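PDB 7CTP: protein Niban 2 from Homo sapiens, which may suppress apoptosis and promote melanoma cell invasion, and has cadherin-binding and transcription coactivator activities. Local coordinates for residues 120-134 with 158-170. Sequence-based numbering, arbitrary orientation.
Sequences GYKILTSVDQYLELI and PLILWHPYARHYY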
loop_
_atom_site.group_PDB
_atom_site.type_symbol
_atom_site.label_atom_id
_atom_site.label_comp_id
_atom_site.label_asym_id
_atom_site.label_seq_id
_atom_site.Cartn_x
_atom_site.Cartn_y
_atom_site.Cartn_z
ATOM N N GLY A 120 -0.370 8.514 1.086
ATOM C CA GLY A 120 -1.447 8.891 1.976
ATOM C C GLY A 120 -2.322 10.022 1.483
ATOM O O GLY A 120 -3.263 10.415 2.194
ATOM N N TYR A 121 -2.048 10.563 0.298
ATOM C CA TYR A 121 -2.823 11.673 -0.232
ATOM C C TYR A 121 -4.031 11.169 -1.016
ATOM O O TYR A 121 -4.096 10.005 -1.431
ATOM C CB TYR A 121 -1.958 12.570 -1.132
ATOM C CG TYR A 121 -1.156 13.594 -0.360
ATOM C CD1 TYR A 121 0.053 13.251 0.239
ATOM C CD2 TYR A 121 -1.609 14.903 -0.220
ATOM C CE1 TYR A 121 0.792 14.182 0.963
ATOM C CE2 TYR A 121 -0.872 15.846 0.497
ATOM C CZ TYR A 121 0.324 15.478 1.082
ATOM O OH TYR A 121 1.049 16.417 1.804
ATOM N N LYS A 122 -5.007 12.067 -1.185
ATOM C CA LYS A 122 -6.174 11.868 -2.042
ATOM C C LYS A 122 -6.309 13.085 -2.946
ATOM O O LYS A 122 -5.954 14.194 -2.545
ATOM C CB LYS A 122 -7.468 11.714 -1.225
ATOM C CG LYS A 122 -7.458 10.586 -0.210
ATOM C CD LYS A 122 -7.629 9.233 -0.896
ATOM C CE LYS A 122 -8.054 8.153 0.106
ATOM N NZ LYS A 122 -6.894 7.343 0.584
ATOM N N ILE A 123 -6.842 12.883 -4.159
ATOM C CA ILE A 123 -7.019 13.968 -5.127
ATOM C C ILE A 123 -8.474 14.407 -5.144
ATOM O O ILE A 123 -9.378 13.567 -5.217
ATOM C CB ILE A 123 -6.583 13.546 -6.540
ATOM C CG1 ILE A 123 -5.100 13.188 -6.575
ATOM C CG2 ILE A 123 -6.882 14.665 -7.548
ATOM C CD1 ILE A 123 -4.752 12.282 -7.752
ATOM N N LEU A 124 -8.700 15.720 -5.095
ATOM C CA LEU A 124 -10.022 16.310 -5.285
ATOM C C LEU A 124 -9.995 17.168 -6.541
ATOM O O LEU A 124 -9.001 17.851 -6.812
ATOM C CB LEU A 124 -10.438 17.177 -4.084
ATOM C CG LEU A 124 -10.656 16.580 -2.692
ATOM C CD1 LEU A 124 -11.565 15.364 -2.737
ATOM C CD2 LEU A 124 -9.323 16.248 -2.020
ATOM N N THR A 125 -11.081 17.142 -7.317
ATOM C CA THR A 125 -11.137 17.943 -8.536
ATOM C C THR A 125 -12.132 19.096 -8.437
ATOM O O THR A 125 -12.548 19.637 -9.470
ATOM C CB THR A 125 -11.476 17.074 -9.749
ATOM O OG1 THR A 125 -12.679 16.357 -9.487
ATOM C CG2 THR A 125 -10.374 16.075 -10.016
ATOM N N SER A 126 -12.534 19.477 -7.227
ATOM C CA SER A 126 -13.337 20.681 -7.065
ATOM C C SER A 126 -13.070 21.267 -5.690
ATOM O O SER A 126 -12.791 20.540 -4.727
ATOM C CB SER A 126 -14.832 20.395 -7.280
ATOM O OG SER A 126 -15.510 20.109 -6.072
ATOM N N VAL A 127 -13.124 22.597 -5.620
ATOM C CA VAL A 127 -12.907 23.267 -4.346
ATOM C C VAL A 127 -13.981 22.858 -3.348
ATOM O O VAL A 127 -13.702 22.647 -2.161
ATOM C CB VAL A 127 -12.862 24.794 -4.535
ATOM C CG1 VAL A 127 -12.806 25.473 -3.178
ATOM C CG2 VAL A 127 -11.652 25.186 -5.362
ATOM N N ASP A 128 -15.230 22.725 -3.814
ATOM C CA ASP A 128 -16.306 22.406 -2.883
ATOM C C ASP A 128 -16.114 21.029 -2.269
ATOM O O ASP A 128 -16.343 20.844 -1.068
ATOM C CB ASP A 128 -17.658 22.477 -3.572
ATOM C CG ASP A 128 -18.785 22.503 -2.581
ATOM O OD1 ASP A 128 -18.827 23.450 -1.761
ATOM O OD2 ASP A 128 -19.601 21.561 -2.595
ATOM N N GLN A 129 -15.705 20.052 -3.084
ATOM C CA GLN A 129 -15.386 18.727 -2.559
ATOM C C GLN A 129 -14.339 18.806 -1.463
ATOM O O GLN A 129 -14.424 18.085 -0.462
ATOM C CB GLN A 129 -14.864 17.824 -3.673
ATOM C CG GLN A 129 -15.900 17.136 -4.506
ATOM C CD GLN A 129 -15.259 16.242 -5.546
ATOM O OE1 GLN A 129 -14.029 16.209 -5.682
ATOM N NE2 GLN A 129 -16.081 15.513 -6.284
ATOM N N TYR A 130 -13.323 19.649 -1.661
ATOM C CA TYR A 130 -12.254 19.796 -0.675
ATOM C C TYR A 130 -12.769 20.445 0.601
ATOM O O TYR A 130 -12.478 19.983 1.710
ATOM C CB TYR A 130 -11.114 20.613 -1.268
ATOM C CG TYR A 130 -10.069 21.026 -0.268
ATOM C CD1 TYR A 130 -9.172 20.093 0.265
ATOM C CD2 TYR A 130 -9.978 22.347 0.155
ATOM C CE1 TYR A 130 -8.206 20.482 1.193
ATOM C CE2 TYR A 130 -9.032 22.741 1.078
ATOM C CZ TYR A 130 -8.148 21.805 1.595
ATOM O OH TYR A 130 -7.214 22.219 2.511
ATOM N N LEU A 131 -13.537 21.526 0.462
ATOM C CA LEU A 131 -14.090 22.197 1.634
ATOM C C LEU A 131 -15.044 21.290 2.395
ATOM O O LEU A 131 -15.129 21.374 3.623
ATOM C CB LEU A 131 -14.804 23.488 1.216
ATOM C CG LEU A 131 -13.900 24.587 0.645
ATOM C CD1 LEU A 131 -14.753 25.779 0.260
ATOM C CD2 LEU A 131 -12.822 24.995 1.634
ATOM N N GLU A 132 -15.765 20.418 1.689
ATOM C CA GLU A 132 -16.631 19.461 2.365
ATOM C C GLU A 132 -15.810 18.466 3.176
ATOM O O GLU A 132 -16.169 18.125 4.312
ATOM C CB GLU A 132 -17.507 18.743 1.338
ATOM C CG GLU A 132 -18.470 17.742 1.943
ATOM C CD GLU A 132 -19.408 17.131 0.924
ATOM O OE1 GLU A 132 -19.736 15.934 1.099
ATOM O OE2 GLU A 132 -19.825 17.844 -0.028
ATOM N N LEU A 133 -14.679 18.033 2.622
ATOM C CA LEU A 133 -13.831 17.046 3.288
ATOM C C LEU A 133 -13.208 17.606 4.564
ATOM O O LEU A 133 -13.093 16.887 5.563
ATOM C CB LEU A 133 -12.754 16.566 2.314
ATOM C CG LEU A 133 -11.746 15.515 2.778
ATOM C CD1 LEU A 133 -12.475 14.291 3.292
ATOM C CD2 LEU A 133 -10.842 15.155 1.603
ATOM N N ILE A 134 -12.810 18.886 4.565
ATOM C CA ILE A 134 -12.219 19.478 5.766
ATOM C C ILE A 134 -13.241 20.194 6.638
ATOM O O ILE A 134 -12.874 20.722 7.698
ATOM C CB ILE A 134 -11.080 20.462 5.435
ATOM C CG1 ILE A 134 -11.612 21.681 4.667
ATOM C CG2 ILE A 134 -9.975 19.760 4.656
ATOM C CD1 ILE A 134 -10.630 22.839 4.594
ATOM N N PRO A 158 -9.446 22.769 -11.106
ATOM C CA PRO A 158 -8.506 22.593 -10.000
ATOM C C PRO A 158 -8.158 21.127 -9.793
ATOM O O PRO A 158 -8.864 20.219 -10.238
ATOM C CB PRO A 158 -9.280 23.152 -8.803
ATOM C CG PRO A 158 -10.710 22.795 -9.127
ATOM C CD PRO A 158 -10.844 22.837 -10.635
ATOM N N LEU A 159 -7.026 20.916 -9.120
ATOM C CA LEU A 159 -6.602 19.614 -8.613
ATOM C C LEU A 159 -5.993 19.862 -7.244
ATOM O O LEU A 159 -5.004 20.593 -7.135
ATOM C CB LEU A 159 -5.574 18.946 -9.538
ATOM C CG LEU A 159 -5.757 17.492 -9.974
ATOM C CD1 LEU A 159 -7.163 17.270 -10.467
ATOM C CD2 LEU A 159 -4.768 17.152 -11.072
ATOM N N ILE A 160 -6.580 19.278 -6.204
ATOM C CA ILE A 160 -6.167 19.521 -4.827
ATOM C C ILE A 160 -5.677 18.213 -4.228
ATOM O O ILE A 160 -6.327 17.172 -4.378
ATOM C CB ILE A 160 -7.316 20.119 -3.991
ATOM C CG1 ILE A 160 -7.649 21.520 -4.508
ATOM C CG2 ILE A 160 -6.920 20.174 -2.511
ATOM C CD1 ILE A 160 -9.009 22.016 -4.068
ATOM N N LEU A 161 -4.525 18.265 -3.564
ATOM C CA LEU A 161 -3.969 17.115 -2.867
ATOM C C LEU A 161 -4.223 17.276 -1.371
ATOM O O LEU A 161 -3.700 18.210 -0.751
ATOM C CB LEU A 161 -2.469 16.999 -3.133
ATOM C CG LEU A 161 -2.037 16.792 -4.581
ATOM C CD1 LEU A 161 -0.527 16.558 -4.622
ATOM C CD2 LEU A 161 -2.781 15.635 -5.193
ATOM N N TRP A 162 -5.000 16.355 -0.798
ATOM C CA TRP A 162 -5.343 16.340 0.617
ATOM C C TRP A 162 -4.661 15.161 1.304
ATOM O O TRP A 162 -4.519 14.091 0.710
ATOM C CB TRP A 162 -6.861 16.235 0.791
ATOM C CG TRP A 162 -7.345 16.011 2.204
ATOM C CD1 TRP A 162 -7.750 16.969 3.095
ATOM C CD2 TRP A 162 -7.511 14.756 2.862
ATOM N NE1 TRP A 162 -8.150 16.384 4.273
ATOM C CE2 TRP A 162 -8.011 15.023 4.156
ATOM C CE3 TRP A 162 -7.284 13.429 2.486
ATOM C CZ2 TRP A 162 -8.289 14.011 5.070
ATOM C CZ3 TRP A 162 -7.563 12.423 3.399
ATOM C CH2 TRP A 162 -8.051 12.721 4.675
ATOM N N HIS A 163 -4.262 15.356 2.560
ATOM C CA HIS A 163 -3.677 14.320 3.408
ATOM C C HIS A 163 -4.256 14.526 4.800
ATOM O O HIS A 163 -4.496 15.672 5.198
ATOM C CB HIS A 163 -2.137 14.440 3.408
ATOM C CG HIS A 163 -1.405 13.333 4.108
ATOM N ND1 HIS A 163 -1.351 13.221 5.481
ATOM C CD2 HIS A 163 -0.629 12.335 3.620
ATOM C CE1 HIS A 163 -0.603 12.182 5.811
ATOM N NE2 HIS A 163 -0.146 11.630 4.699
ATOM N N PRO A 164 -4.527 13.452 5.553
ATOM C CA PRO A 164 -5.169 13.658 6.865
ATOM C C PRO A 164 -4.325 14.458 7.839
ATOM O O PRO A 164 -4.895 15.114 8.726
ATOM C CB PRO A 164 -5.424 12.229 7.373
ATOM C CG PRO A 164 -4.463 11.362 6.592
ATOM C CD PRO A 164 -4.352 12.021 5.240
ATOM N N TYR A 165 -2.984 14.439 7.695
ATOM C CA TYR A 165 -2.074 15.033 8.680
ATOM C C TYR A 165 -1.070 16.009 8.083
ATOM O O TYR A 165 -0.665 16.951 8.770
ATOM C CB TYR A 165 -1.293 13.924 9.439
ATOM C CG TYR A 165 -2.162 12.797 9.943
ATOM C CD1 TYR A 165 -3.208 13.042 10.824
ATOM C CD2 TYR A 165 -1.963 11.498 9.508
ATOM C CE1 TYR A 165 -4.014 12.025 11.268
ATOM C CE2 TYR A 165 -2.773 10.461 9.955
ATOM C CZ TYR A 165 -3.799 10.746 10.830
ATOM O OH TYR A 165 -4.622 9.742 11.281
ATOM N N ALA A 166 -0.630 15.789 6.841
ATOM C CA ALA A 166 0.403 16.614 6.230
ATOM C C ALA A 166 -0.239 17.765 5.446
ATOM O O ALA A 166 -1.461 17.875 5.351
ATOM C CB ALA A 166 1.295 15.759 5.335
ATOM N N ARG A 167 0.587 18.630 4.859
ATOM C CA ARG A 167 0.016 19.838 4.282
ATOM C C ARG A 167 -0.732 19.510 2.993
ATOM O O ARG A 167 -0.549 18.458 2.377
ATOM C CB ARG A 167 1.086 20.905 4.029
ATOM C CG ARG A 167 1.992 20.670 2.843
ATOM C CD ARG A 167 2.460 22.010 2.236
ATOM N NE ARG A 167 1.453 22.586 1.337
ATOM C CZ ARG A 167 1.553 23.767 0.721
ATOM N NH1 ARG A 167 0.572 24.193 -0.081
ATOM N NH2 ARG A 167 2.626 24.526 0.901
ATOM N N HIS A 168 -1.618 20.415 2.612
ATOM C CA HIS A 168 -2.424 20.241 1.417
ATOM C C HIS A 168 -1.858 21.124 0.322
ATOM O O HIS A 168 -1.289 22.181 0.598
ATOM C CB HIS A 168 -3.887 20.594 1.676
ATOM C CG HIS A 168 -4.479 19.861 2.841
ATOM N ND1 HIS A 168 -5.668 20.232 3.430
ATOM C CD2 HIS A 168 -4.042 18.773 3.522
ATOM C CE1 HIS A 168 -5.939 19.404 4.426
ATOM N NE2 HIS A 168 -4.965 18.513 4.508
ATOM N N TYR A 169 -2.003 20.670 -0.916
ATOM C CA TYR A 169 -1.498 21.380 -2.084
ATOM C C TYR A 169 -2.654 21.722 -3.006
ATOM O O TYR A 169 -3.570 20.916 -3.188
ATOM C CB TYR A 169 -0.473 20.539 -2.835
ATOM C CG TYR A 169 0.736 20.197 -2.014
ATOM C CD1 TYR A 169 1.796 21.086 -1.912
ATOM C CD2 TYR A 169 0.819 18.993 -1.330
ATOM C CE1 TYR A 169 2.916 20.779 -1.155
ATOM C CE2 TYR A 169 1.932 18.677 -0.576
ATOM C CZ TYR A 169 2.977 19.572 -0.496
ATOM O OH TYR A 169 4.088 19.268 0.256
ATOM N N TYR A 170 -2.607 22.919 -3.590
ATOM C CA TYR A 170 -3.686 23.417 -4.432
ATOM C C TYR A 170 -3.116 23.796 -5.789
ATOM O O TYR A 170 -2.257 24.682 -5.878
ATOM C CB TYR A 170 -4.369 24.618 -3.781
ATOM C CG TYR A 170 -4.623 24.428 -2.303
ATOM C CD1 TYR A 170 -5.598 23.546 -1.856
ATOM C CD2 TYR A 170 -3.876 25.116 -1.355
ATOM C CE1 TYR A 170 -5.836 23.368 -0.499
ATOM C CE2 TYR A 170 -4.107 24.942 0.002
ATOM C CZ TYR A 170 -5.088 24.066 0.420
ATOM O OH TYR A 170 -5.321 23.891 1.772
HETATM O O HOH W 1 3.717 16.853 2.194
#
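CG is anti to the backbone N in both Tyr-130 (chi1 170°) and Trp-162 (chi1 172°), which directs the phenol from helix 127-134 to Ile-160 and the indole from strand 158-162 to Leu-133 and Ile-134. Tyr-130 OH makes two hydrogen bonds, to His-168 ND1 (2.7 Å), which lies in the plane of the Tyr-130 ring at its edge, and to Tyr-170 OH (2.6 Å). The Tyr-170 ring turns its edge to the Tyr-130 face in an offset edge-to-face pair, planes at 74°, and Ile-160 CG2 makes an off-centre CH-pi contact with the same phenol. Leu-133 CD2 sits over the five-membered ring of Trp-162, 3.6 Å from its centroid, while Lys-122 CG and Ile-134 CG2 approach the indole edge. In this PH domain, 122-124 is an outermost strand of the antiparallel sheet, joined to 158-162 by four backbone hydrogen bonds through Lys-122/Trp-162 and Leu-124/Ile-160. These four side chains share one face; on the opposite one, beside Leu-161, Ile-123 packs on 176-194, the C-terminal helix of the PH fold. Just before strand 122-124, the Tyr-121 ring takes His-163 CB over the centre of one face, and its OH donates to Arg-167 O (2.7 Å) and accepts from a water that also contacts Tyr-169 OH.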